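Side-chain contact in MexT protein (Pseudomonas aeruginosa, PDB 6L33), which probably activates transcription of an efflux-pump operon as a DNA-binding LysR-type regulator, of which this chain is the regulatory domain: residues L27-A32 and R199-M204. Numbering follows the deposited sequence.
Sequences LRRLRA and RSRISM
The guanidinium groups of R29 and R201 stand nearly upright to one another, their planes 76° apart. M204, a selenomethionine, covers one face of the R29 group, with methyl CE 4.2 Å above the plane and over its centre, while R201 NH2 approaches obliquely, 3.9 Å from R29 NH1. This is a helix-helix contact in the LysR effector-binding domain, a two-lobed fold of the periplasmic-binding-protein type: helix 18-33 meets M204 and the C-terminal part of helix 193-203, the latter packed on the five-stranded sheet of one lobe through I202, which touches V62 and M183. On R201, R29 NH1 sits at the edge, near the plane, and S200 OG lies at the edge within it, taking a hydrogen bond from R201 NH1 at 3.2 Å that should help to fix the rotation of the group. Both arginines are salt-bridged to E33 OE1, R29 through NH1 and R201 through NE, and this shared carboxylate probably offsets the closeness of the two cations. With CG anti to the backbone N (chi1 -168°), R29 sets CG 4.1 Å from M204 CE; the chain then bends at chi2 and chi3. Below the charged ends the contact turns apolar: buried L30 packs against the aliphatic base of R201, and I202 rests on L22 and L26. The tightest approach there is L30 CD1 to R201 CG, 3.8 Å, with R201 CB at 4.0 Å from the same methyl.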
# COMPACT_ATOMS: atom_id res chain seq x y z
N LEU B 27 -6.59 17.28 3.06
CA LEU B 27 -5.60 18.07 2.32
C LEU B 27 -6.14 19.45 1.95
O LEU B 27 -5.41 20.45 2.01
CB LEU B 27 -5.17 17.33 1.06
CG LEU B 27 -3.84 16.59 1.09
CD1 LEU B 27 -3.43 16.24 -0.33
CD2 LEU B 27 -2.76 17.39 1.78
N ARG B 28 -7.41 19.52 1.56
CA ARG B 28 -7.99 20.79 1.16
C ARG B 28 -8.05 21.78 2.32
O ARG B 28 -7.87 22.99 2.11
CB ARG B 28 -9.39 20.57 0.57
CG ARG B 28 -9.39 19.78 -0.73
CD ARG B 28 -10.79 19.68 -1.31
NE ARG B 28 -11.53 18.56 -0.74
CZ ARG B 28 -11.80 17.43 -1.40
NH1 ARG B 28 -11.38 17.27 -2.65
NH2 ARG B 28 -12.49 16.46 -0.81
N ARG B 29 -8.29 21.30 3.54
CA ARG B 29 -8.39 22.21 4.68
C ARG B 29 -7.03 22.80 5.04
O ARG B 29 -6.90 24.02 5.19
CB ARG B 29 -9.00 21.48 5.88
CG ARG B 29 -9.42 22.40 7.03
CD ARG B 29 -9.92 23.75 6.52
NE ARG B 29 -11.02 24.29 7.32
CZ ARG B 29 -10.87 25.01 8.42
NH1 ARG B 29 -9.65 25.28 8.87
NH2 ARG B 29 -11.93 25.47 9.07
N LEU B 30 -6.01 21.95 5.19
CA LEU B 30 -4.68 22.46 5.53
C LEU B 30 -4.16 23.40 4.46
O LEU B 30 -3.50 24.41 4.77
CB LEU B 30 -3.70 21.31 5.76
CG LEU B 30 -3.88 20.38 6.96
CD1 LEU B 30 -4.35 21.12 8.18
CD2 LEU B 30 -4.84 19.28 6.65
N ARG B 31 -4.43 23.09 3.19
CA ARG B 31 -3.99 23.95 2.10
C ARG B 31 -4.63 25.33 2.18
O ARG B 31 -3.95 26.35 2.02
CB ARG B 31 -4.32 23.29 0.76
CG ARG B 31 -3.72 23.96 -0.46
CD ARG B 31 -3.97 23.10 -1.69
NE ARG B 31 -3.69 21.70 -1.41
CZ ARG B 31 -4.43 20.69 -1.86
NH1 ARG B 31 -5.49 20.92 -2.62
NH2 ARG B 31 -4.10 19.44 -1.55
N ALA B 32 -5.94 25.38 2.45
CA ALA B 32 -6.66 26.65 2.42
C ALA B 32 -6.25 27.56 3.57
O ALA B 32 -6.20 28.78 3.41
CB ALA B 32 -8.17 26.39 2.45
N ARG B 199 -4.11 17.52 14.88
CA ARG B 199 -5.03 16.48 15.34
C ARG B 199 -6.47 16.97 15.32
O ARG B 199 -7.38 16.23 14.93
CB ARG B 199 -4.64 16.00 16.74
CG ARG B 199 -3.25 15.38 16.80
CD ARG B 199 -3.06 14.58 18.07
NE ARG B 199 -3.33 15.37 19.27
CZ ARG B 199 -2.41 16.03 19.96
NH1 ARG B 199 -1.14 16.01 19.57
NH2 ARG B 199 -2.75 16.72 21.04
N SER B 200 -6.70 18.22 15.74
CA SER B 200 -8.05 18.77 15.66
C SER B 200 -8.52 18.89 14.21
O SER B 200 -9.72 18.79 13.93
CB SER B 200 -8.12 20.13 16.36
OG SER B 200 -7.33 21.10 15.69
N ARG B 201 -7.58 19.07 13.27
CA ARG B 201 -7.96 19.12 11.86
C ARG B 201 -8.27 17.74 11.32
O ARG B 201 -9.18 17.59 10.48
CB ARG B 201 -6.85 19.79 11.05
CG ARG B 201 -7.08 21.28 10.78
CD ARG B 201 -7.29 22.04 12.08
NE ARG B 201 -7.71 23.42 11.86
CZ ARG B 201 -7.99 24.28 12.85
NH1 ARG B 201 -7.90 23.88 14.11
NH2 ARG B 201 -8.36 25.52 12.57
N ILE B 202 -7.55 16.71 11.77
CA ILE B 202 -7.89 15.34 11.37
C ILE B 202 -9.26 14.96 11.91
O ILE B 202 -10.07 14.35 11.20
CB ILE B 202 -6.81 14.35 11.84
CG1 ILE B 202 -5.43 14.73 11.30
CG2 ILE B 202 -7.18 12.93 11.41
CD1 ILE B 202 -5.10 14.09 9.98
N SER B 203 -9.54 15.30 13.17
CA SER B 203 -10.80 14.93 13.79
C SER B 203 -11.99 15.62 13.13
O SER B 203 -13.12 15.14 13.26
CB SER B 203 -10.77 15.25 15.28
OG SER B 203 -9.69 14.60 15.92
N MSE B 204 -11.76 16.72 12.42
CA MSE B 204 -12.82 17.44 11.73
C MSE B 204 -13.37 16.63 10.56
O MSE B 204 -14.44 16.94 10.03
CB MSE B 204 -12.29 18.79 11.25
CG MSE B 204 -13.34 19.76 10.74
SE MSE B 204 -12.54 21.20 9.70
CE MSE B 204 -10.93 21.48 10.76